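Local structure of mandalate racemase/muconate lactonizing enzyme (Unidentified, 4E4U) at residues A[175-179]-A[210-216]; A[241-245]-A[269-275]. The protein probably catalyses a racemase- or lactonizing-type reaction on a carboxylate substrate, as a putative member of the mandelate racemase/muconate lactonizing branch of the enolase superfamily. All coordinates share one frame; numbering follows the deposited sequence.

Contact 1. Residues A[175-179]-A[210-216]; sequences SGHQL and GQMVPSS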
loop_
_atom_site.group_PDB
_atom_site.type_symbol
_atom_site.label_atom_id
_atom_site.label_comp_id
_atom_site.label_asym_id
_atom_site.label_seq_id
_atom_site.Cartn_x
_atom_site.Cartn_y
_atom_site.Cartn_z
ATOM N N SER A 175 -26.395 -14.839 -8.137
ATOM C CA SER A 175 -25.759 -13.552 -8.386
ATOM C C SER A 175 -24.481 -13.459 -7.536
ATOM O O SER A 175 -24.409 -14.066 -6.459
ATOM C CB SER A 175 -26.732 -12.410 -8.075
ATOM O OG SER A 175 -27.805 -12.409 -9.004
ATOM N N GLY A 176 -23.461 -12.737 -7.995
ATOM C CA GLY A 176 -23.502 -11.923 -9.197
ATOM C C GLY A 176 -23.353 -12.674 -10.505
ATOM O O GLY A 176 -22.759 -13.755 -10.560
ATOM N N HIS A 177 -23.894 -12.083 -11.566
ATOM C CA HIS A 177 -23.764 -12.635 -12.907
ATOM C C HIS A 177 -23.395 -11.516 -13.890
ATOM O O HIS A 177 -23.204 -10.360 -13.496
ATOM C CB HIS A 177 -25.034 -13.385 -13.322
ATOM C CG HIS A 177 -26.278 -12.558 -13.231
ATOM N ND1 HIS A 177 -27.201 -12.715 -12.222
ATOM C CD2 HIS A 177 -26.737 -11.554 -14.013
ATOM C CE1 HIS A 177 -28.189 -11.853 -12.396
ATOM N NE2 HIS A 177 -27.928 -11.135 -13.476
ATOM N N GLN A 178 -23.274 -11.864 -15.163
ATOM C CA GLN A 178 -22.831 -10.916 -16.183
ATOM C C GLN A 178 -24.020 -10.555 -17.073
ATOM O O GLN A 178 -24.504 -11.394 -17.839
ATOM C CB GLN A 178 -21.690 -11.538 -16.998
ATOM C CG GLN A 178 -21.084 -10.636 -18.072
ATOM C CD GLN A 178 -20.018 -9.660 -17.565
ATOM O OE1 GLN A 178 -19.962 -8.516 -18.023
ATOM N NE2 GLN A 178 -19.142 -10.119 -16.671
ATOM N N LEU A 179 -24.503 -9.317 -16.964
ATOM C CA LEU A 179 -25.689 -8.900 -17.716
ATOM C C LEU A 179 -25.484 -9.032 -19.218
ATOM O O LEU A 179 -24.423 -8.702 -19.744
ATOM C CB LEU A 179 -26.052 -7.446 -17.417
ATOM C CG LEU A 179 -26.335 -7.090 -15.963
ATOM C CD1 LEU A 179 -26.699 -5.613 -15.862
ATOM C CD2 LEU A 179 -27.439 -7.964 -15.386
ATOM N N GLY A 210 -27.775 -5.784 -6.617
ATOM C CA GLY A 210 -26.655 -6.707 -6.542
ATOM C C GLY A 210 -26.684 -7.821 -7.569
ATOM O O GLY A 210 -26.176 -8.910 -7.301
ATOM N N GLN A 211 -27.245 -7.553 -8.746
ATOM C CA GLN A 211 -27.331 -8.573 -9.791
ATOM C C GLN A 211 -25.965 -9.007 -10.307
ATOM O O GLN A 211 -25.807 -10.134 -10.764
ATOM C CB GLN A 211 -28.127 -8.062 -11.000
ATOM C CG GLN A 211 -29.631 -7.991 -10.831
ATOM C CD GLN A 211 -30.099 -6.648 -10.322
ATOM O OE1 GLN A 211 -29.355 -5.926 -9.653
ATOM N NE2 GLN A 211 -31.348 -6.309 -10.621
ATOM N N MET A 212 -24.992 -8.105 -10.240
ATOM C CA MET A 212 -23.792 -8.203 -11.064
ATOM C C MET A 212 -22.524 -8.614 -10.339
ATOM O O MET A 212 -22.343 -8.317 -9.157
ATOM C CB MET A 212 -23.533 -6.846 -11.725
ATOM C CG MET A 212 -24.530 -6.514 -12.810
ATOM S SD MET A 212 -24.671 -4.768 -13.124
ATOM C CE MET A 212 -25.607 -4.323 -11.675
ATOM N N VAL A 213 -21.639 -9.274 -11.078
ATOM C CA VAL A 213 -20.232 -9.317 -10.698
ATOM C C VAL A 213 -19.621 -7.946 -11.041
ATOM O O VAL A 213 -20.151 -7.211 -11.878
ATOM C CB VAL A 213 -19.470 -10.453 -11.417
ATOM C CG1 VAL A 213 -20.031 -11.805 -11.017
ATOM C CG2 VAL A 213 -19.500 -10.278 -12.942
ATOM N N PRO A 214 -18.511 -7.575 -10.384
ATOM C CA PRO A 214 -17.949 -6.237 -10.619
ATOM C C PRO A 214 -17.626 -5.927 -12.077
ATOM O O PRO A 214 -17.837 -4.796 -12.504
ATOM C CB PRO A 214 -16.676 -6.211 -9.754
ATOM C CG PRO A 214 -16.507 -7.585 -9.223
ATOM C CD PRO A 214 -17.824 -8.284 -9.294
ATOM N N SER A 215 -17.150 -6.898 -12.847
ATOM C CA SER A 215 -16.792 -6.596 -14.230
ATOM C C SER A 215 -18.024 -6.186 -15.049
ATOM O O SER A 215 -17.938 -5.340 -15.954
ATOM C CB SER A 215 -16.059 -7.773 -14.880
ATOM O OG SER A 215 -16.938 -8.860 -15.097
ATOM N N SER A 216 -19.170 -6.772 -14.719
ATOM C CA SER A 216 -20.431 -6.439 -15.377
ATOM C C SER A 216 -20.951 -5.089 -14.909
ATOM O O SER A 216 -21.409 -4.274 -15.717
ATOM C CB SER A 216 -21.460 -7.541 -15.124
ATOM O OG SER A 216 -22.714 -7.241 -15.714
HETATM O O HOH W 1 -22.396 -7.135 -18.430
#
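His177 and Met212 form a single beta bridge. His177 N donates to Gln211 O at 2.8 Å, and Val213 N returns a bond to His177 O at 3.1 Å. Packing is close here: Gly176, entered through a cis peptide bond, brings its CA to 3.3 Å from Gln211 O. The same oxygen sits 3.2 Å above the plane of the His177 ring, over its centre. Although CB of His177 points away, chi1 of 55° folds the imidazole back over the carbonyl. Gly176 and His177 are partly exposed and form the solvent side, while the other touching residues are buried. The bridge joins two successive beta-alpha loops of the barrel domain, those following the adjacent parallel strands 162-165 and 203-206. Val213 is the N-cap residue of helix 214-224, whose first turn offers two serine hydroxyls. Ser215 OG accepts from Gln178 NE2 at 3.0 Å, almost in the Gln178 amide plane; NE2 also bonds Gln305 of the second subunit. With chi1 at 178°, Ser216 OG swings to the Leu179 side, where it accepts from Leu179 N and donates to a water that in turn donates to Gln178 OE1 and Leu179 O. Leu179 crosses Met212 obliquely, CD1 3.5 Å from SD.

Contact 2. Residues A[241-245]-A[269-275]; sequences EEAIA and KLLQAGG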
loop_
_atom_site.group_PDB
_atom_site.type_symbol
_atom_site.label_atom_id
_atom_site.label_comp_id
_atom_site.label_asym_id
_atom_site.label_seq_id
_atom_site.Cartn_x
_atom_site.Cartn_y
_atom_site.Cartn_z
ATOM N N GLU A 241 -16.117 -6.155 0.251
ATOM C CA GLU A 241 -15.910 -4.716 0.157
ATOM C C GLU A 241 -14.929 -4.333 -0.944
ATOM O O GLU A 241 -15.049 -3.274 -1.556
ATOM C CB GLU A 241 -15.474 -4.133 1.510
ATOM C CG GLU A 241 -16.481 -4.354 2.643
ATOM C CD GLU A 241 -16.495 -5.777 3.175
ATOM O OE1 GLU A 241 -15.457 -6.473 3.076
ATOM O OE2 GLU A 241 -17.541 -6.201 3.709
ATOM N N GLU A 242 -13.968 -5.203 -1.220
ATOM C CA GLU A 242 -13.011 -4.922 -2.278
ATOM C C GLU A 242 -13.685 -4.957 -3.648
ATOM O O GLU A 242 -13.366 -4.154 -4.529
ATOM C CB GLU A 242 -11.843 -5.904 -2.198
ATOM C CG GLU A 242 -10.924 -5.658 -0.976
ATOM C CD GLU A 242 -11.613 -5.860 0.383
ATOM O OE1 GLU A 242 -12.475 -6.763 0.500
ATOM O OE2 GLU A 242 -11.299 -5.115 1.345
ATOM N N ALA A 243 -14.652 -5.854 -3.816
ATOM C CA ALA A 243 -15.351 -5.990 -5.087
ATOM C C ALA A 243 -16.205 -4.767 -5.382
ATOM O O ALA A 243 -16.191 -4.250 -6.496
ATOM C CB ALA A 243 -16.195 -7.246 -5.088
ATOM N N ILE A 244 -16.941 -4.280 -4.390
ATOM C CA ILE A 244 -17.749 -3.093 -4.625
ATOM C C ILE A 244 -16.855 -1.857 -4.811
ATOM O O ILE A 244 -17.146 -0.989 -5.644
ATOM C CB ILE A 244 -18.841 -2.915 -3.544
ATOM C CG1 ILE A 244 -19.859 -1.857 -3.971
ATOM C CG2 ILE A 244 -18.251 -2.588 -2.175
ATOM C CD1 ILE A 244 -21.090 -1.846 -3.100
ATOM N N ALA A 245 -15.729 -1.809 -4.104
ATOM C CA ALA A 245 -14.777 -0.711 -4.293
ATOM C C ALA A 245 -14.175 -0.697 -5.699
ATOM O O ALA A 245 -13.861 0.366 -6.230
ATOM C CB ALA A 245 -13.680 -0.747 -3.247
ATOM N N LYS A 269 -15.785 -1.374 7.483
ATOM C CA LYS A 269 -15.055 -2.135 6.473
ATOM C C LYS A 269 -15.344 -1.595 5.074
ATOM O O LYS A 269 -14.443 -1.456 4.243
ATOM C CB LYS A 269 -15.433 -3.613 6.536
ATOM C CG LYS A 269 -15.008 -4.319 7.793
ATOM C CD LYS A 269 -15.417 -5.784 7.738
ATOM C CE LYS A 269 -15.210 -6.462 9.078
ATOM N NZ LYS A 269 -15.798 -7.825 9.123
ATOM N N LEU A 270 -16.613 -1.295 4.817
ATOM C CA LEU A 270 -17.015 -0.746 3.526
ATOM C C LEU A 270 -16.324 0.585 3.224
ATOM O O LEU A 270 -15.764 0.777 2.145
ATOM C CB LEU A 270 -18.530 -0.563 3.499
ATOM C CG LEU A 270 -19.125 0.086 2.251
ATOM C CD1 LEU A 270 -19.103 -0.892 1.085
ATOM C CD2 LEU A 270 -20.549 0.536 2.547
ATOM N N LEU A 271 -16.361 1.500 4.187
ATOM C CA LEU A 271 -15.760 2.819 3.999
ATOM C C LEU A 271 -14.238 2.754 3.890
ATOM O O LEU A 271 -13.645 3.472 3.093
ATOM C CB LEU A 271 -16.169 3.745 5.145
ATOM C CG LEU A 271 -17.641 4.152 5.135
ATOM C CD1 LEU A 271 -18.034 4.686 6.502
ATOM C CD2 LEU A 271 -17.895 5.192 4.042
ATOM N N GLN A 272 -13.611 1.881 4.674
ATOM C CA GLN A 272 -12.156 1.713 4.621
ATOM C C GLN A 272 -11.706 1.288 3.233
ATOM O O GLN A 272 -10.631 1.679 2.784
ATOM C CB GLN A 272 -11.701 0.657 5.630
ATOM C CG GLN A 272 -11.793 1.083 7.072
ATOM C CD GLN A 272 -10.798 2.154 7.428
ATOM O OE1 GLN A 272 -11.103 3.345 7.359
ATOM N NE2 GLN A 272 -9.596 1.742 7.820
ATOM N N ALA A 273 -12.531 0.488 2.561
ATOM C CA ALA A 273 -12.216 -0.004 1.222
ATOM C C ALA A 273 -12.487 1.029 0.128
ATOM O O ALA A 273 -12.100 0.814 -1.019
ATOM C CB ALA A 273 -12.998 -1.292 0.938
ATOM N N GLY A 274 -13.195 2.109 0.459
ATOM C CA GLY A 274 -13.659 3.052 -0.549
ATOM C C GLY A 274 -14.828 2.474 -1.339
ATOM O O GLY A 274 -15.012 2.768 -2.518
ATOM N N GLY A 275 -15.619 1.633 -0.681
ATOM C CA GLY A 275 -16.666 0.891 -1.364
ATOM C C GLY A 275 -17.917 1.657 -1.750
ATOM O O GLY A 275 -18.622 1.241 -2.669
HETATM O O HOH W 2 -13.012 2.936 -4.478
#
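Ala245 and Ala273 make the tightest approach, with Ala245 CB 3.1 Å from Ala273 O. One turn earlier, CB of Glu241 lies 3.8 Å from CB of Ala273, and Glu241 CG passes over the backbone of Lys269 and Leu270, coming within 3.8 Å of Leu270 CA. On the inner side Ile244, with chi1 at -168°, places CG1 3.6 Å from Gly275 O, a buried oxygen without a hydrogen-bonding partner. CG2 of Ile244 meets Leu270 CD1 at 3.8 Å, and both side chains also rest on Thr257 of strand 255-257. The backbones come as close as 3.8 Å between Ala245 CA and Gly275 CA. At the outer edge a water lies near Ala245 O and Gly274 O. Glu241 and Lys269 do not pair within the chain; across the subunit interface, each meets the other residue type of the third subunit in a salt bridge. What positions Gly275 is the helix end: Gly275 N bonds Leu270 O at 3.0 Å and Gly274 N bonds Leu271 O, with Gly274 at positive phi. The last turn of helix 263-272 and the Schellman motif closing it pack against the first turn of helix 241-249, joining consecutive outer helices of the beta/alpha barrel.

In the fold
Contacts 1 and 2 follow one another along the chain within the barrel domain, on the same side of the chain's centre, with their own centres about 17 Å apart. They touch where Pro214 CB packs 3.8 Å from Ala243 O, so the starts of helices 214-224 and 241-249 are neighbours. Tyr303 of the second subunit packs on both Pro214 and Ala243, bringing that interface to both contacts, whereas the third subunit reaches contact 1 through Gln84 and contact 2 through the paired salt bridges. Contact 1 belongs to loops at the strand ends where enolase-superfamily active sites generally lie. The bound dimercaptobutanediol pocket, formed by Tyr132, Cys151, Glu154, Asn155 and Leu158, shares no residue with either contact.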